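Local coordinates for protein PA1221 (Pseudomonas aeruginosa, PDB 4DG8) that is an AMP-binding enzyme of the ANL clan that holds adenosine monophosphate and carries a phosphopantetheine attachment region, at residues Asp358-Val364 with Arg399-Arg405; Val364-Leu370 with Leu395-Arg399; Ser66-Glu71 with Ala152-Arg158. All coordinates share one frame; numbering follows the deposited sequence.

Contact 1: residues Asp358-Val364 with Arg399-Arg405; sequences DRAGEIV and RTGDRAR. With AMP (adenosine monophosphate), chain B.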
# COMPACT_ATOMS: atom_id res chain seq x y z
N ASP A 358 -22.62 -3.55 -18.16
CA ASP A 358 -22.07 -4.60 -19.02
C ASP A 358 -21.45 -4.04 -20.30
O ASP A 358 -21.63 -4.62 -21.38
CB ASP A 358 -23.13 -5.64 -19.37
CG ASP A 358 -23.95 -6.07 -18.16
OD1 ASP A 358 -23.38 -6.72 -17.25
OD2 ASP A 358 -25.16 -5.76 -18.13
N ARG A 359 -20.77 -2.92 -20.18
CA ARG A 359 -19.97 -2.38 -21.27
C ARG A 359 -18.62 -1.98 -20.67
O ARG A 359 -18.55 -1.08 -19.83
CB ARG A 359 -20.67 -1.17 -21.89
CG ARG A 359 -20.10 -0.73 -23.23
CD ARG A 359 -20.82 0.49 -23.78
NE ARG A 359 -19.92 1.31 -24.59
CZ ARG A 359 -19.93 2.65 -24.60
NH1 ARG A 359 -20.79 3.32 -23.85
NH2 ARG A 359 -19.07 3.30 -25.37
N ALA A 360 -17.55 -2.66 -21.10
CA ALA A 360 -16.23 -2.49 -20.49
C ALA A 360 -15.56 -1.16 -20.83
O ALA A 360 -15.65 -0.67 -21.96
CB ALA A 360 -15.31 -3.66 -20.88
N GLY A 361 -14.88 -0.59 -19.84
CA GLY A 361 -14.16 0.65 -20.02
C GLY A 361 -13.00 0.75 -19.05
O GLY A 361 -12.73 -0.19 -18.29
N GLU A 362 -12.31 1.88 -19.07
CA GLU A 362 -11.22 2.12 -18.14
C GLU A 362 -11.70 2.98 -16.96
O GLU A 362 -12.43 3.97 -17.15
CB GLU A 362 -10.04 2.78 -18.84
CG GLU A 362 -8.94 3.21 -17.89
CD GLU A 362 -7.85 4.01 -18.58
OE1 GLU A 362 -8.04 4.43 -19.75
OE2 GLU A 362 -6.78 4.19 -17.96
N ILE A 363 -11.30 2.59 -15.76
CA ILE A 363 -11.61 3.34 -14.55
C ILE A 363 -10.78 4.61 -14.48
O ILE A 363 -9.56 4.58 -14.67
CB ILE A 363 -11.35 2.50 -13.28
CG1 ILE A 363 -12.26 1.27 -13.23
CG2 ILE A 363 -11.59 3.33 -12.03
CD1 ILE A 363 -11.91 0.35 -12.04
N VAL A 364 -11.46 5.73 -14.24
CA VAL A 364 -10.81 7.02 -14.08
C VAL A 364 -11.24 7.62 -12.74
O VAL A 364 -12.43 7.65 -12.44
CB VAL A 364 -11.23 7.99 -15.20
CG1 VAL A 364 -10.61 9.36 -14.97
CG2 VAL A 364 -10.85 7.42 -16.57
N ARG A 399 -6.13 8.29 -14.74
CA ARG A 399 -6.48 7.09 -15.50
C ARG A 399 -5.71 5.89 -14.95
O ARG A 399 -4.48 5.85 -15.00
CB ARG A 399 -6.14 7.28 -16.98
CG ARG A 399 -6.85 8.45 -17.62
CD ARG A 399 -6.32 8.73 -19.02
NE ARG A 399 -6.57 7.63 -19.94
CZ ARG A 399 -6.47 7.73 -21.27
NH1 ARG A 399 -6.13 8.89 -21.82
NH2 ARG A 399 -6.72 6.68 -22.04
N THR A 400 -6.44 4.90 -14.44
CA THR A 400 -5.83 3.82 -13.67
C THR A 400 -5.14 2.73 -14.50
O THR A 400 -4.26 2.02 -13.99
CB THR A 400 -6.89 3.12 -12.79
OG1 THR A 400 -7.93 2.63 -13.64
CG2 THR A 400 -7.48 4.06 -11.74
N GLY A 401 -5.58 2.58 -15.74
CA GLY A 401 -5.20 1.42 -16.54
C GLY A 401 -5.98 0.16 -16.13
O GLY A 401 -5.71 -0.94 -16.62
N ASP A 402 -6.93 0.32 -15.22
CA ASP A 402 -7.79 -0.81 -14.85
C ASP A 402 -9.08 -0.83 -15.69
O ASP A 402 -9.71 0.21 -15.92
CB ASP A 402 -8.12 -0.78 -13.35
CG ASP A 402 -6.91 -1.05 -12.48
OD1 ASP A 402 -6.12 -1.97 -12.80
OD2 ASP A 402 -6.74 -0.34 -11.47
N ARG A 403 -9.45 -2.01 -16.15
CA ARG A 403 -10.66 -2.18 -16.94
C ARG A 403 -11.73 -2.86 -16.10
O ARG A 403 -11.45 -3.85 -15.39
CB ARG A 403 -10.39 -2.99 -18.21
CG ARG A 403 -9.41 -2.34 -19.19
CD ARG A 403 -9.69 -2.76 -20.63
NE ARG A 403 -10.94 -2.19 -21.12
CZ ARG A 403 -11.57 -2.59 -22.22
NH1 ARG A 403 -11.07 -3.58 -22.95
NH2 ARG A 403 -12.70 -2.01 -22.59
N ALA A 404 -12.93 -2.31 -16.17
CA ALA A 404 -14.09 -2.84 -15.46
C ALA A 404 -15.38 -2.59 -16.24
O ALA A 404 -15.34 -2.05 -17.36
CB ALA A 404 -14.17 -2.23 -14.06
N ARG A 405 -16.50 -2.98 -15.64
CA ARG A 405 -17.83 -2.78 -16.20
C ARG A 405 -18.79 -2.56 -15.04
O ARG A 405 -18.53 -3.03 -13.92
CB ARG A 405 -18.29 -4.04 -16.95
CG ARG A 405 -18.65 -5.17 -15.99
CD ARG A 405 -19.32 -6.36 -16.63
NE ARG A 405 -19.34 -7.48 -15.69
CZ ARG A 405 -20.36 -7.78 -14.88
NH1 ARG A 405 -21.47 -7.05 -14.89
NH2 ARG A 405 -20.26 -8.81 -14.04
P AMP B . -1.27 -0.79 -5.55
O1P AMP B . 0.08 -1.39 -5.23
O2P AMP B . -2.28 -0.62 -4.42
O3P AMP B . -1.00 0.55 -6.23
O5' AMP B . -1.95 -1.60 -6.74
C5' AMP B . -3.10 -1.09 -7.39
C4' AMP B . -3.61 -2.04 -8.44
O4' AMP B . -3.89 -3.33 -7.84
C3' AMP B . -4.91 -1.65 -9.11
O3' AMP B . -4.73 -0.68 -10.14
C2' AMP B . -5.45 -2.98 -9.60
O2' AMP B . -4.78 -3.38 -10.80
C1' AMP B . -5.02 -3.92 -8.47
N9 AMP B . -6.08 -4.09 -7.46
C8 AMP B . -6.11 -3.47 -6.26
N7 AMP B . -7.20 -3.82 -5.54
C5 AMP B . -7.92 -4.68 -6.28
C6 AMP B . -9.20 -5.43 -6.11
N6 AMP B . -9.93 -5.31 -4.98
N1 AMP B . -9.60 -6.24 -7.12
C2 AMP B . -8.86 -6.35 -8.24
N3 AMP B . -7.70 -5.70 -8.46
C4 AMP B . -7.17 -4.86 -7.54

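Contact 2: residues Val364-Leu370 with Leu395-Arg399; sequences VAFGAGL and LRAYR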
# COMPACT_ATOMS: atom_id res chain seq x y z
N VAL A 364 -11.46 5.73 -14.24
CA VAL A 364 -10.81 7.02 -14.08
C VAL A 364 -11.24 7.62 -12.74
O VAL A 364 -12.43 7.65 -12.44
CB VAL A 364 -11.23 7.99 -15.20
CG1 VAL A 364 -10.61 9.36 -14.97
CG2 VAL A 364 -10.85 7.42 -16.57
N ALA A 365 -10.28 8.08 -11.96
CA ALA A 365 -10.55 8.53 -10.60
C ALA A 365 -10.35 10.03 -10.48
O ALA A 365 -9.44 10.59 -11.07
CB ALA A 365 -9.65 7.80 -9.61
N PHE A 366 -11.21 10.66 -9.69
CA PHE A 366 -11.15 12.08 -9.41
C PHE A 366 -11.18 12.27 -7.91
O PHE A 366 -11.64 11.38 -7.17
CB PHE A 366 -12.41 12.80 -9.94
CG PHE A 366 -12.64 12.65 -11.41
CD1 PHE A 366 -12.25 13.65 -12.29
CD2 PHE A 366 -13.32 11.54 -11.92
CE1 PHE A 366 -12.49 13.53 -13.66
CE2 PHE A 366 -13.57 11.41 -13.28
CZ PHE A 366 -13.15 12.41 -14.16
N GLY A 367 -10.81 13.46 -7.48
CA GLY A 367 -11.05 13.83 -6.10
C GLY A 367 -9.87 13.93 -5.16
O GLY A 367 -8.70 14.08 -5.56
N ALA A 368 -10.21 13.94 -3.88
CA ALA A 368 -9.28 14.36 -2.84
C ALA A 368 -8.21 13.30 -2.55
O ALA A 368 -7.26 13.56 -1.80
CB ALA A 368 -10.07 14.72 -1.59
N GLY A 369 -8.38 12.11 -3.12
CA GLY A 369 -7.39 11.04 -3.01
C GLY A 369 -6.23 11.11 -4.00
O GLY A 369 -5.24 10.41 -3.82
N LEU A 370 -6.35 11.94 -5.04
CA LEU A 370 -5.32 12.00 -6.08
C LEU A 370 -3.97 12.45 -5.52
O LEU A 370 -3.87 13.43 -4.79
CB LEU A 370 -5.73 12.89 -7.27
CG LEU A 370 -7.01 12.56 -8.05
CD1 LEU A 370 -7.22 13.52 -9.20
CD2 LEU A 370 -7.03 11.10 -8.53
N LEU A 395 -12.08 18.46 -14.27
CA LEU A 395 -11.45 18.16 -12.99
C LEU A 395 -10.19 17.36 -13.23
O LEU A 395 -10.11 16.60 -14.19
CB LEU A 395 -12.40 17.33 -12.12
CG LEU A 395 -13.61 18.02 -11.49
CD1 LEU A 395 -14.26 17.07 -10.50
CD2 LEU A 395 -13.19 19.31 -10.80
N ARG A 396 -9.22 17.52 -12.34
CA ARG A 396 -8.05 16.66 -12.36
C ARG A 396 -8.47 15.20 -12.15
O ARG A 396 -9.36 14.90 -11.35
CB ARG A 396 -7.04 17.10 -11.31
CG ARG A 396 -5.70 16.40 -11.40
CD ARG A 396 -4.67 17.21 -10.62
NE ARG A 396 -3.31 16.72 -10.83
CZ ARG A 396 -2.61 16.00 -9.96
NH1 ARG A 396 -3.13 15.66 -8.78
NH2 ARG A 396 -1.38 15.62 -10.27
N ALA A 397 -7.82 14.31 -12.89
CA ALA A 397 -8.18 12.90 -12.93
C ALA A 397 -6.97 11.99 -13.17
O ALA A 397 -6.01 12.36 -13.84
CB ALA A 397 -9.24 12.67 -14.02
N TYR A 398 -7.04 10.79 -12.61
CA TYR A 398 -6.04 9.76 -12.82
C TYR A 398 -6.66 8.58 -13.56
O TYR A 398 -7.62 7.96 -13.07
CB TYR A 398 -5.44 9.29 -11.48
CG TYR A 398 -4.44 8.17 -11.64
CD1 TYR A 398 -3.17 8.41 -12.15
CD2 TYR A 398 -4.79 6.86 -11.33
CE1 TYR A 398 -2.25 7.36 -12.33
CE2 TYR A 398 -3.88 5.81 -11.49
CZ TYR A 398 -2.60 6.08 -11.99
OH TYR A 398 -1.69 5.05 -12.16
N ARG A 399 -6.13 8.29 -14.74
CA ARG A 399 -6.48 7.09 -15.50
C ARG A 399 -5.71 5.89 -14.95
O ARG A 399 -4.48 5.85 -15.00
CB ARG A 399 -6.14 7.28 -16.98
CG ARG A 399 -6.85 8.45 -17.62
CD ARG A 399 -6.32 8.73 -19.02
NE ARG A 399 -6.57 7.63 -19.94
CZ ARG A 399 -6.47 7.73 -21.27
NH1 ARG A 399 -6.13 8.89 -21.82
NH2 ARG A 399 -6.72 6.68 -22.04
O HOH W 1 -9.96 15.58 -8.94

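Contact 3: residues Ser66-Glu71 with Ala152-Arg158; sequences SDYLLE and APASVAR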
# COMPACT_ATOMS: atom_id res chain seq x y z
N SER A 66 9.47 15.87 16.91
CA SER A 66 9.25 16.92 15.92
C SER A 66 10.13 18.12 16.25
O SER A 66 10.58 18.82 15.35
CB SER A 66 7.77 17.32 15.84
OG SER A 66 7.59 18.47 15.02
N ASP A 67 10.39 18.34 17.53
CA ASP A 67 11.28 19.42 17.92
C ASP A 67 12.66 19.16 17.32
O ASP A 67 13.29 20.07 16.76
CB ASP A 67 11.39 19.51 19.44
CG ASP A 67 10.16 20.09 20.08
OD1 ASP A 67 9.41 20.79 19.37
OD2 ASP A 67 9.96 19.86 21.30
N TYR A 68 13.11 17.92 17.44
CA TYR A 68 14.38 17.55 16.80
C TYR A 68 14.38 17.71 15.24
O TYR A 68 15.29 18.32 14.62
CB TYR A 68 14.76 16.12 17.23
CG TYR A 68 15.88 15.50 16.44
CD1 TYR A 68 17.20 15.61 16.86
CD2 TYR A 68 15.62 14.80 15.27
CE1 TYR A 68 18.23 15.04 16.14
CE2 TYR A 68 16.63 14.23 14.54
CZ TYR A 68 17.94 14.35 14.97
OH TYR A 68 18.95 13.78 14.23
N LEU A 69 13.33 17.18 14.60
CA LEU A 69 13.22 17.27 13.15
C LEU A 69 13.23 18.73 12.67
O LEU A 69 13.88 19.08 11.69
CB LEU A 69 11.95 16.58 12.66
CG LEU A 69 11.80 15.10 13.00
CD1 LEU A 69 10.53 14.53 12.34
CD2 LEU A 69 13.05 14.32 12.56
N LEU A 70 12.48 19.58 13.37
CA LEU A 70 12.40 20.98 12.99
C LEU A 70 13.73 21.66 13.22
O LEU A 70 14.09 22.57 12.48
CB LEU A 70 11.28 21.69 13.75
CG LEU A 70 9.92 21.29 13.19
CD1 LEU A 70 8.78 21.79 14.05
CD2 LEU A 70 9.78 21.72 11.73
N GLU A 71 14.46 21.23 14.25
CA GLU A 71 15.78 21.79 14.47
C GLU A 71 16.70 21.52 13.27
O GLU A 71 17.44 22.40 12.84
CB GLU A 71 16.42 21.28 15.76
CG GLU A 71 17.88 21.71 15.86
CD GLU A 71 18.51 21.39 17.20
OE1 GLU A 71 18.33 20.25 17.70
OE2 GLU A 71 19.19 22.29 17.75
N ALA A 152 16.31 18.66 21.78
CA ALA A 152 16.14 19.86 20.96
C ALA A 152 15.25 20.86 21.69
O ALA A 152 14.47 20.48 22.55
CB ALA A 152 15.57 19.51 19.59
N PRO A 153 15.38 22.15 21.34
CA PRO A 153 14.56 23.20 21.95
C PRO A 153 13.09 22.95 21.63
O PRO A 153 12.78 22.61 20.48
CB PRO A 153 15.02 24.48 21.24
CG PRO A 153 16.33 24.13 20.59
CD PRO A 153 16.24 22.67 20.26
N ALA A 154 12.20 23.11 22.61
CA ALA A 154 10.78 22.89 22.35
C ALA A 154 10.29 23.89 21.31
O ALA A 154 10.45 25.10 21.48
CB ALA A 154 9.97 23.00 23.62
N SER A 155 9.70 23.39 20.23
CA SER A 155 9.31 24.26 19.12
C SER A 155 8.39 25.37 19.60
O SER A 155 7.39 25.12 20.27
CB SER A 155 8.62 23.47 18.01
OG SER A 155 8.06 24.35 17.04
N VAL A 156 8.74 26.60 19.25
CA VAL A 156 7.90 27.75 19.57
C VAL A 156 6.56 27.60 18.84
O VAL A 156 5.50 27.76 19.44
CB VAL A 156 8.58 29.08 19.20
CG1 VAL A 156 7.60 30.23 19.31
CG2 VAL A 156 9.79 29.31 20.09
N ALA A 157 6.64 27.29 17.54
CA ALA A 157 5.47 27.01 16.72
C ALA A 157 5.83 26.04 15.61
O ALA A 157 6.89 26.17 15.00
CB ALA A 157 4.94 28.30 16.13
N ARG A 158 4.95 25.09 15.32
CA ARG A 158 5.19 24.16 14.23
C ARG A 158 4.65 24.77 12.95
O ARG A 158 3.73 25.58 13.00
CB ARG A 158 4.56 22.80 14.51
CG ARG A 158 4.88 22.34 15.91
CD ARG A 158 4.95 20.84 16.09
NE ARG A 158 5.23 20.62 17.50
CZ ARG A 158 6.45 20.44 18.00
NH1 ARG A 158 7.50 20.41 17.19
NH2 ARG A 158 6.60 20.29 19.31
O HOH W 2 12.15 19.10 22.68

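Contact 1: residues Asp358-Val364 with Arg399-Arg405
E362 reaches across to R399-G401 with its carboxylate, and the two oxygens divide the work. CG stands anti to the backbone N (chi1 173°) and the chain beyond is extended, which carries E362 OE2 to within 3.0 Å of G401 N; that N-H arrives on the anti side of the carboxylate. E362 OE1 lies at the edge of the R399 guanidinium and makes a weak, long salt bridge of 3.5 Å with R399 NH2; the two side chains cross at about a right angle, their flat groups 56° apart. One residue on, the carbonyl O of I363 takes two donors: T400 N comes nearly straight on, while T400 OG1, 2.7 Å from I363 O, comes in tilted from the carbonyl plane. The same OG1 accepts from D402 N, closing an ST turn. I363 and T400 lie where the antiparallel register shifts by two between the E362-R403 and V364-R399 pairs, a beta bulge, and I363 N bonds to D402 O within it. On the far side of E362-R403, G361 and A404 exchange both backbone bonds. I363 CD1 packs against A404 CB at 4.0 Å. At the far end D358 and R405 run side by side, pointing the same way, and D358 OD1 forms a salt bridge with R405 NH1 at 3.1 Å. D402 turns its carboxylate to the ribose of AMP: D402 OD1 accepts from AMP O2' at 2.8 Å, and OD2 sits so close to O3' that the exact length is doubtful; R417 and Y309 hold those two oxygens from the protein side. Strand 361-367 is flanked by strand 342-347, whose L346 touches I363, and strand 393-406 also pairs with strand 412-416, where F414 touches D402.

Contact 2: residues Val364-Leu370 with Leu395-Arg399
Here strands 361-367 and 393-406 pair antiparallel, and the first strand runs out into a type I turn, G367-L370. A365 and Y398 form the hydrogen-bonded pair: A365 N gives to Y398 O at 2.9 Å and Y398 N returns the bond to A365 O. V364 lies on the same face as F366 and A397; V364 CG1 stands anti to the backbone N (chi1 177°), which puts it 3.7 Å from A397 CB. The F366 ring brings its CD1-CE1 side to the other strand, with F366 CE1 3.4 Å from A397 CB and F366 CD1 3.7 Å from L395 CB. Past F366 the direct backbone bonding gives way to a water, which accepts from G367 N and donates to R396 O at 2.6 Å. The turn, with L370 N bonded back to G367 O, returns L370 to the partner strand. There the two methyls split: L370 CD1 sits 3.3 Å from R396 O, and L370 CD2 reaches Y398 CB at 3.8 Å, the leucine and tyrosine crossing at a slant. The guanidinium of R396 continues past L370 to the carbonyl O of A371. Strand 385-390 pairs antiparallel with 393-406: its L388 touches both V364 and A397, Y390 meets the F366 ring, and F385 meets the Y398 ring. Strand 342-347 borders strand 361-367 on its other edge, with L345 against F366.

Contact 3: residues Ser66-Glu71 with Ala152-Arg158
D67 points from its helix straight at the loop A152-R158. D67 CB lies 3.6 Å from P153 O, with A152 CB a little farther off. CG stands anti to the carbonyl carbon (chi1 -74°), which brings the carboxylate in front of the loop. D67 OD1 then gathers three donors: S155 N at 2.8 Å, and both R158 NH1 and R158 NH2 at 2.9 Å. All three approach from outside the carboxylate plane, S155 N most steeply, at 64° to it. R158 thus makes an end-on salt bridge with both terminal nitrogens on a single oxygen, the two side chains crossing at about a right angle. The other oxygen has a different neighbour set: D67 OD2 comes within 3.3 Å of A154 CA. It also accepts from a water that donates to A152 O. In the fold, the contact lays the loop between strands 143-145 and 166-172 along helix 55-72, which also packs on helix 88-99 through S66 and L69. S66 OG, hydrogen-bonded to S100 OG, lies near R158 NH1 as well, while L70 CD1 meets the edge of the R158 guanidinium. One residue on from D67, A152 CB settles against Y68 CA, 3.6 Å away, with E71 OE1, about a turn along the helix from D67, close by. E71 itself runs extended beyond CG and crosses the ring of P153, its OE2 nearest to P153 CD.

Contacts 1 and 2 are successive parts of one strand pairing, 361-367 with 393-406, sharing V364 and R399; contact 2 is nested within the loop that contact 1 closes. Contact 2 is the more buried and mostly apolar in its side chains, whereas contact 1 is only partly buried, combines charged pairs with its backbone bonds, and lends D402 to the AMP pocket. Contact 3, also partly buried, lies on the opposite side of the chain's centre from contact 1, their centres about 47 Å apart. It joins a helix to an irregular loop, where polar bonds run from one helix carboxylate to loop donors rather than between paired backbones.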